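Local atomic coordinates of DUF5348 domain-containing protein (Ruminococcus gnavus, PDB entry 3NRL), a protein that is of unknown function, a small all-beta protein of the DUF5348 family whose crystallised assembly holds two copies of the chain. Residues A[5-13]-A[65-73]; A[31-39]-A[48-58]. All coordinates share one frame; numbering follows the deposited sequence.

Contact 1: A[5-13]-A[65-73]; sequences REGTLFYDT and RLDGLRVRM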
# COMPACT_ATOMS: atom_id res chain seq x y z
N ARG A 5 -11.09 4.07 -9.78
CA ARG A 5 -10.32 3.26 -10.77
C ARG A 5 -8.99 2.75 -10.20
O ARG A 5 -8.87 1.57 -9.90
CB ARG A 5 -10.06 4.08 -12.04
CG ARG A 5 -11.24 4.12 -13.00
CD ARG A 5 -11.40 2.79 -13.73
NE ARG A 5 -10.44 2.64 -14.82
CZ ARG A 5 -10.25 1.51 -15.51
NH1 ARG A 5 -10.94 0.42 -15.21
NH2 ARG A 5 -9.37 1.48 -16.50
N GLU A 6 -8.01 3.64 -10.05
CA GLU A 6 -6.71 3.24 -9.54
C GLU A 6 -6.52 3.48 -8.04
O GLU A 6 -6.97 4.49 -7.50
CB GLU A 6 -5.59 3.93 -10.32
CG GLU A 6 -5.46 3.41 -11.74
CD GLU A 6 -4.46 4.20 -12.56
OE1 GLU A 6 -3.31 4.38 -12.10
OE2 GLU A 6 -4.83 4.64 -13.67
N GLY A 7 -5.85 2.53 -7.40
CA GLY A 7 -5.60 2.64 -5.97
C GLY A 7 -4.44 1.77 -5.54
O GLY A 7 -3.73 1.20 -6.37
N THR A 8 -4.24 1.67 -4.23
CA THR A 8 -3.16 0.86 -3.69
C THR A 8 -3.73 -0.20 -2.77
O THR A 8 -4.61 0.08 -1.96
CB THR A 8 -2.18 1.73 -2.90
OG1 THR A 8 -2.89 2.43 -1.88
CG2 THR A 8 -1.51 2.73 -3.80
N LEU A 9 -3.23 -1.41 -2.92
CA LEU A 9 -3.67 -2.56 -2.13
C LEU A 9 -2.92 -2.64 -0.81
O LEU A 9 -1.70 -2.47 -0.76
CB LEU A 9 -3.45 -3.84 -2.96
CG LEU A 9 -4.01 -5.17 -2.46
CD1 LEU A 9 -5.54 -5.14 -2.47
CD2 LEU A 9 -3.50 -6.29 -3.36
N PHE A 10 -3.66 -2.90 0.28
CA PHE A 10 -3.04 -2.99 1.59
C PHE A 10 -3.86 -3.87 2.53
O PHE A 10 -5.06 -4.07 2.32
CB PHE A 10 -2.85 -1.59 2.19
CG PHE A 10 -4.11 -0.99 2.75
CD1 PHE A 10 -4.48 -1.21 4.07
CD2 PHE A 10 -4.95 -0.22 1.94
CE1 PHE A 10 -5.66 -0.67 4.59
CE2 PHE A 10 -6.13 0.32 2.44
CZ PHE A 10 -6.49 0.09 3.77
N TYR A 11 -3.22 -4.39 3.56
CA TYR A 11 -3.91 -5.25 4.52
C TYR A 11 -4.42 -4.45 5.71
O TYR A 11 -3.67 -3.69 6.33
CB TYR A 11 -2.98 -6.37 5.02
CG TYR A 11 -3.66 -7.35 5.94
CD1 TYR A 11 -4.70 -8.16 5.48
CD2 TYR A 11 -3.29 -7.45 7.28
CE1 TYR A 11 -5.36 -9.05 6.34
CE2 TYR A 11 -3.93 -8.34 8.15
CZ TYR A 11 -4.96 -9.14 7.67
OH TYR A 11 -5.61 -10.01 8.52
N ASP A 12 -5.69 -4.62 6.03
CA ASP A 12 -6.30 -3.92 7.15
C ASP A 12 -6.35 -4.83 8.38
O ASP A 12 -7.04 -5.85 8.37
CB ASP A 12 -7.72 -3.48 6.79
CG ASP A 12 -8.35 -2.63 7.87
OD1 ASP A 12 -8.41 -3.09 9.03
OD2 ASP A 12 -8.79 -1.50 7.56
N THR A 13 -5.62 -4.46 9.42
CA THR A 13 -5.58 -5.26 10.64
C THR A 13 -6.94 -5.50 11.31
O THR A 13 -7.32 -6.65 11.51
CB THR A 13 -4.63 -4.63 11.68
OG1 THR A 13 -3.30 -4.60 11.15
CG2 THR A 13 -4.64 -5.44 12.97
N ARG A 65 4.29 -10.87 -2.09
CA ARG A 65 3.28 -10.45 -1.14
C ARG A 65 2.34 -9.47 -1.82
O ARG A 65 2.70 -8.86 -2.83
CB ARG A 65 3.93 -9.80 0.08
CG ARG A 65 4.57 -8.45 -0.18
CD ARG A 65 4.79 -7.72 1.14
NE ARG A 65 6.10 -7.96 1.72
CZ ARG A 65 6.39 -7.84 3.01
NH1 ARG A 65 5.44 -7.49 3.88
NH2 ARG A 65 7.62 -8.04 3.44
N LEU A 66 1.15 -9.30 -1.27
CA LEU A 66 0.14 -8.41 -1.84
C LEU A 66 0.28 -6.95 -1.41
O LEU A 66 -0.22 -6.04 -2.07
CB LEU A 66 -1.27 -8.90 -1.47
CG LEU A 66 -1.88 -10.06 -2.25
CD1 LEU A 66 -0.97 -11.28 -2.17
CD2 LEU A 66 -3.26 -10.39 -1.68
N ASP A 67 0.96 -6.72 -0.29
CA ASP A 67 1.12 -5.38 0.26
C ASP A 67 1.77 -4.34 -0.63
O ASP A 67 2.88 -4.52 -1.11
CB ASP A 67 1.90 -5.48 1.57
CG ASP A 67 1.49 -6.68 2.38
OD1 ASP A 67 0.42 -6.64 3.03
OD2 ASP A 67 2.24 -7.69 2.36
N GLY A 68 1.06 -3.23 -0.83
CA GLY A 68 1.59 -2.13 -1.62
C GLY A 68 1.44 -2.19 -3.12
O GLY A 68 1.91 -1.29 -3.81
N LEU A 69 0.80 -3.23 -3.65
CA LEU A 69 0.63 -3.32 -5.09
C LEU A 69 -0.28 -2.20 -5.59
O LEU A 69 -1.18 -1.77 -4.88
CB LEU A 69 0.00 -4.66 -5.46
CG LEU A 69 0.83 -5.94 -5.27
CD1 LEU A 69 -0.05 -7.15 -5.53
CD2 LEU A 69 2.02 -5.93 -6.23
N ARG A 70 -0.03 -1.73 -6.81
CA ARG A 70 -0.89 -0.70 -7.39
C ARG A 70 -1.96 -1.47 -8.14
O ARG A 70 -1.64 -2.37 -8.92
CB ARG A 70 -0.11 0.21 -8.33
CG ARG A 70 0.38 1.47 -7.63
CD ARG A 70 1.60 2.09 -8.31
NE ARG A 70 1.99 3.34 -7.67
CZ ARG A 70 3.19 3.89 -7.76
NH1 ARG A 70 4.15 3.31 -8.48
NH2 ARG A 70 3.44 5.04 -7.15
N VAL A 71 -3.22 -1.14 -7.88
CA VAL A 71 -4.32 -1.83 -8.51
C VAL A 71 -5.28 -0.89 -9.22
O VAL A 71 -5.24 0.33 -9.02
CB VAL A 71 -5.11 -2.68 -7.48
CG1 VAL A 71 -4.18 -3.68 -6.81
CG2 VAL A 71 -5.76 -1.78 -6.45
N ARG A 72 -6.15 -1.48 -10.02
CA ARG A 72 -7.14 -0.75 -10.79
C ARG A 72 -8.41 -1.59 -10.91
O ARG A 72 -8.34 -2.82 -11.06
CB ARG A 72 -6.59 -0.46 -12.19
CG ARG A 72 -7.65 -0.35 -13.27
CD ARG A 72 -7.31 -1.21 -14.48
NE ARG A 72 -6.80 -0.42 -15.60
CZ ARG A 72 -6.58 -0.90 -16.81
NH1 ARG A 72 -6.81 -2.18 -17.08
NH2 ARG A 72 -6.14 -0.10 -17.78
N MSE A 73 -9.57 -0.94 -10.83
CA MSE A 73 -10.85 -1.63 -10.95
C MSE A 73 -11.67 -1.00 -12.05
O MSE A 73 -11.37 0.16 -12.40
CB MSE A 73 -11.62 -1.56 -9.65
CG MSE A 73 -10.89 -2.17 -8.47
SE MSE A 73 -12.06 -2.41 -6.97
CE MSE A 73 -12.81 -4.13 -7.48
O HOH W 1 -0.10 -4.13 3.60

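Contact 2: A[31-39]-A[48-58]; sequences LHCGECFDV and VRIEMGDDWYL. With SO4 (sulfate ion), chain C.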
# COMPACT_ATOMS: atom_id res chain seq x y z
N LEU A 31 -12.00 -6.09 0.44
CA LEU A 31 -12.13 -7.05 -0.65
C LEU A 31 -12.62 -8.40 -0.14
O LEU A 31 -12.14 -8.89 0.88
CB LEU A 31 -10.79 -7.24 -1.34
CG LEU A 31 -10.21 -6.01 -2.04
CD1 LEU A 31 -8.77 -6.29 -2.46
CD2 LEU A 31 -11.05 -5.67 -3.25
N HIS A 32 -13.56 -9.00 -0.85
CA HIS A 32 -14.10 -10.31 -0.46
C HIS A 32 -13.58 -11.36 -1.44
O HIS A 32 -13.22 -11.03 -2.57
CB HIS A 32 -15.62 -10.28 -0.50
CG HIS A 32 -16.23 -9.22 0.37
ND1 HIS A 32 -16.00 -9.16 1.73
CD2 HIS A 32 -17.04 -8.18 0.07
CE1 HIS A 32 -16.65 -8.12 2.23
NE2 HIS A 32 -17.29 -7.51 1.25
N CYS A 33 -13.53 -12.61 -1.00
CA CYS A 33 -13.05 -13.68 -1.88
C CYS A 33 -13.75 -13.61 -3.23
O CYS A 33 -14.95 -13.35 -3.30
CB CYS A 33 -13.29 -15.05 -1.25
SG CYS A 33 -12.21 -15.44 0.14
N GLY A 34 -12.99 -13.83 -4.29
CA GLY A 34 -13.56 -13.81 -5.62
C GLY A 34 -13.54 -12.47 -6.35
O GLY A 34 -13.72 -12.43 -7.57
N GLU A 35 -13.30 -11.38 -5.64
CA GLU A 35 -13.28 -10.07 -6.29
C GLU A 35 -12.10 -9.94 -7.26
O GLU A 35 -10.97 -10.32 -6.94
CB GLU A 35 -13.24 -8.95 -5.24
CG GLU A 35 -14.48 -8.95 -4.36
CD GLU A 35 -14.77 -7.59 -3.75
OE1 GLU A 35 -15.03 -6.64 -4.52
OE2 GLU A 35 -14.74 -7.48 -2.51
N CYS A 36 -12.38 -9.41 -8.44
CA CYS A 36 -11.37 -9.24 -9.48
C CYS A 36 -10.97 -7.78 -9.69
O CYS A 36 -11.76 -6.86 -9.47
CB CYS A 36 -11.90 -9.82 -10.79
SG CYS A 36 -13.52 -9.18 -11.25
N PHE A 37 -9.72 -7.60 -10.13
CA PHE A 37 -9.16 -6.28 -10.39
C PHE A 37 -7.82 -6.48 -11.10
O PHE A 37 -7.35 -7.61 -11.22
CB PHE A 37 -8.98 -5.50 -9.08
CG PHE A 37 -8.15 -6.23 -8.05
CD1 PHE A 37 -6.76 -6.18 -8.09
CD2 PHE A 37 -8.77 -6.95 -7.03
CE1 PHE A 37 -5.99 -6.84 -7.13
CE2 PHE A 37 -8.01 -7.62 -6.07
CZ PHE A 37 -6.62 -7.57 -6.12
N ASP A 38 -7.21 -5.40 -11.59
CA ASP A 38 -5.91 -5.51 -12.27
C ASP A 38 -4.78 -5.04 -11.37
O ASP A 38 -4.98 -4.17 -10.53
CB ASP A 38 -5.85 -4.64 -13.55
CG ASP A 38 -6.84 -5.06 -14.61
OD1 ASP A 38 -6.98 -6.27 -14.88
OD2 ASP A 38 -7.47 -4.16 -15.21
N VAL A 39 -3.61 -5.63 -11.56
CA VAL A 39 -2.42 -5.25 -10.80
C VAL A 39 -1.45 -4.64 -11.81
O VAL A 39 -1.23 -5.19 -12.89
CB VAL A 39 -1.71 -6.46 -10.15
CG1 VAL A 39 -0.36 -5.99 -9.56
CG2 VAL A 39 -2.58 -7.07 -9.06
N VAL A 48 -6.27 -10.18 -12.10
CA VAL A 48 -6.13 -11.13 -11.01
C VAL A 48 -7.44 -11.28 -10.26
O VAL A 48 -8.39 -10.52 -10.48
CB VAL A 48 -5.05 -10.69 -9.99
CG1 VAL A 48 -3.72 -10.49 -10.68
CG2 VAL A 48 -5.48 -9.39 -9.31
N ARG A 49 -7.48 -12.26 -9.37
CA ARG A 49 -8.66 -12.51 -8.55
C ARG A 49 -8.09 -12.78 -7.16
O ARG A 49 -7.11 -13.52 -7.04
CB ARG A 49 -9.42 -13.75 -9.06
CG ARG A 49 -10.77 -13.98 -8.38
CD ARG A 49 -11.57 -15.11 -9.03
NE ARG A 49 -11.00 -16.43 -8.77
CZ ARG A 49 -10.41 -17.19 -9.69
NH1 ARG A 49 -10.31 -16.77 -10.94
NH2 ARG A 49 -9.91 -18.37 -9.36
N ILE A 50 -8.65 -12.16 -6.13
CA ILE A 50 -8.13 -12.40 -4.80
C ILE A 50 -8.92 -13.53 -4.16
O ILE A 50 -10.14 -13.59 -4.28
CB ILE A 50 -8.18 -11.14 -3.91
CG1 ILE A 50 -7.45 -11.41 -2.59
CG2 ILE A 50 -9.62 -10.72 -3.64
CD1 ILE A 50 -7.11 -10.15 -1.82
N GLU A 51 -8.22 -14.44 -3.50
CA GLU A 51 -8.85 -15.59 -2.86
C GLU A 51 -8.24 -15.83 -1.49
O GLU A 51 -7.23 -15.23 -1.13
CB GLU A 51 -8.66 -16.84 -3.72
CG GLU A 51 -9.31 -16.79 -5.09
CD GLU A 51 -10.83 -16.84 -5.03
OE1 GLU A 51 -11.40 -16.97 -3.92
OE2 GLU A 51 -11.46 -16.75 -6.11
N MSE A 52 -8.87 -16.73 -0.73
CA MSE A 52 -8.40 -17.07 0.60
C MSE A 52 -8.16 -18.56 0.76
O MSE A 52 -9.06 -19.37 0.56
CB MSE A 52 -9.42 -16.62 1.65
CG MSE A 52 -9.14 -17.12 3.05
SE MSE A 52 -7.73 -16.29 3.82
CE MSE A 52 -8.59 -15.01 4.65
N GLY A 53 -6.93 -18.92 1.10
CA GLY A 53 -6.58 -20.31 1.33
C GLY A 53 -6.21 -20.35 2.80
O GLY A 53 -7.08 -20.22 3.66
N ASP A 54 -4.93 -20.52 3.09
CA ASP A 54 -4.47 -20.50 4.48
C ASP A 54 -4.27 -19.02 4.77
O ASP A 54 -4.29 -18.58 5.92
CB ASP A 54 -3.15 -21.25 4.62
CG ASP A 54 -3.32 -22.75 4.54
OD1 ASP A 54 -3.96 -23.32 5.45
OD2 ASP A 54 -2.82 -23.36 3.57
N ASP A 55 -4.07 -18.27 3.70
CA ASP A 55 -3.86 -16.83 3.76
C ASP A 55 -4.28 -16.23 2.41
O ASP A 55 -4.41 -16.96 1.42
CB ASP A 55 -2.39 -16.53 4.05
CG ASP A 55 -2.13 -15.06 4.29
OD1 ASP A 55 -2.97 -14.40 4.93
OD2 ASP A 55 -1.07 -14.56 3.84
N TRP A 56 -4.48 -14.92 2.38
CA TRP A 56 -4.88 -14.25 1.14
C TRP A 56 -3.83 -14.40 0.05
O TRP A 56 -2.64 -14.30 0.31
CB TRP A 56 -5.12 -12.76 1.40
CG TRP A 56 -6.23 -12.47 2.35
CD1 TRP A 56 -6.11 -12.18 3.68
CD2 TRP A 56 -7.63 -12.44 2.06
NE1 TRP A 56 -7.35 -11.97 4.23
CE2 TRP A 56 -8.30 -12.13 3.25
CE3 TRP A 56 -8.38 -12.66 0.89
CZ2 TRP A 56 -9.70 -12.02 3.33
CZ3 TRP A 56 -9.77 -12.55 0.96
CH2 TRP A 56 -10.41 -12.23 2.17
N TYR A 57 -4.28 -14.64 -1.18
CA TYR A 57 -3.36 -14.78 -2.30
C TYR A 57 -4.04 -14.34 -3.59
O TYR A 57 -5.26 -14.22 -3.65
CB TYR A 57 -2.88 -16.23 -2.42
CG TYR A 57 -3.95 -17.21 -2.82
CD1 TYR A 57 -4.13 -17.57 -4.16
CD2 TYR A 57 -4.78 -17.80 -1.87
CE1 TYR A 57 -5.10 -18.49 -4.54
CE2 TYR A 57 -5.76 -18.72 -2.24
CZ TYR A 57 -5.91 -19.06 -3.57
OH TYR A 57 -6.86 -19.98 -3.94
N LEU A 58 -3.24 -14.10 -4.62
CA LEU A 58 -3.81 -13.68 -5.89
C LEU A 58 -3.70 -14.76 -6.95
O LEU A 58 -2.67 -15.43 -7.08
CB LEU A 58 -3.10 -12.42 -6.39
CG LEU A 58 -3.09 -11.20 -5.47
CD1 LEU A 58 -2.37 -10.04 -6.15
CD2 LEU A 58 -4.52 -10.80 -5.12
S SO4 C . -15.33 -13.75 2.27
O1 SO4 C . -14.25 -12.84 1.83
O2 SO4 C . -15.70 -13.43 3.66
O3 SO4 C . -16.50 -13.58 1.39
O4 SO4 C . -14.85 -15.14 2.20

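Contact 1: A[5-13]-A[65-73]
Gly7 and Val71 form the hydrogen-bonded pair of an antiparallel beta ladder that joins strand 6-12, near the N-terminus, to strand 70-72 at the end of the modelled chain. Gly7 N donates to Val71 O and Val71 N to Gly7 O, both at 2.8 Å, and Glu6 with Arg72 and Thr8 with Arg70 are the non-hydrogen-bonded pairs beside it. The bonding runs on past the short strand: Leu9 N donates almost straight to Leu69 O (178° at the hydrogen), and Gly68 N, in the type II turn from Leu66 to Leu69, reaches Leu9 O. A water bridges Tyr11 N and Asp67 OD1 of the turn, which is also hydrogen-bonded to Tyr18 OH. Apolar packing centres on Leu9. With CG anti to the backbone N (chi1 -171°), its CD2 lies 3.9 Å from Leu66 CB and also touches Leu69 CD1, while its CB meets Val71 CG1. Thr8 OG1 bonds to Gly68 O of the second subunit. At the other end two like charges stack: the Arg5 guanidinium lies flat on that of Arg72, planes 26° apart, a pairing probably eased by the salt bridge from Arg72 to Asp38. Arg5, bent at chi2 and chi3, curls back until NH1 donates to Met73 O at 2.9 Å from above the carbonyl plane, while Arg72 CG sits over one face of the guanidinium, 3.9 Å from Arg5 CZ.

Contact 2: A[31-39]-A[48-58]
Phe37 and Val48 form a hydrogen-bonded pair in the antiparallel beta hairpin of strands 36-41 and 44-52, Val48 N to Phe37 O at 2.9 Å, and backbone bonds go on beyond the paired residues, Ile50 N to Glu35 O and Gly34 N to Ile50 O, in the type II turn from His32 to Glu35 before strand 36-41. The Phe37 ring, set between backbone N and carbonyl carbon (chi1 55°), folds over Val48, whose CG2 sits on the ring face in a CH-pi contact, 3.8 Å from the centroid. Ile50 CB and Leu58 CD2 meet the same ring obliquely, and Val39 CG2 closes on Val48 CG2 at 3.7 Å. Cys33 SG lies 3.4 Å from Met52 CB and approaches the Trp56 ring obliquely near CZ3, while Cys33 N donates at 2.9 Å to O1 of a sulfate ion, probably from the crystallisation liquor, which Arg17 also binds. Arg49 CG lies 3.4 Å from Gly34 O. Glu51 bends at chi2 (-70°), bringing its carboxylate to Gly34 of the turn, where OE2 takes Arg49 NE in the guanidinium plane at 2.7 Å, through its anti lone pair. With an alanine in place of Glu51, the Arg49 guanidinium would probably lose its carboxylate mate and be free to turn. Strand 44-52 runs between strands 36-41 and 56-59; Leu31 packs on Leu9 and Trp56 on Tyr11 of strand 6-12, and Tyr18 of strand 17-23 meets Trp56 edge-to-face.

In the fold
The two contacts belong to one antiparallel sheet, their centres about 11 Å apart. Along the chain 5-13 comes first, then 31-39 and 48-58, and 65-73 last, so contact 1 brings the two ends of the modelled chain together and contact 2 forms within the intervening part. Strand 70-72 lies between strands 6-12 and 36-41 and thereby links the two ladders. The join is polar where Arg72 NH1 bridges to Asp38 OD2 at 2.8 Å, and apolar where Leu9 CD1 packs on Leu31 CD1 at 3.4 Å. Contact 1 also reaches the second subunit, whereas contact 2 touches no other protein chain of the assembly.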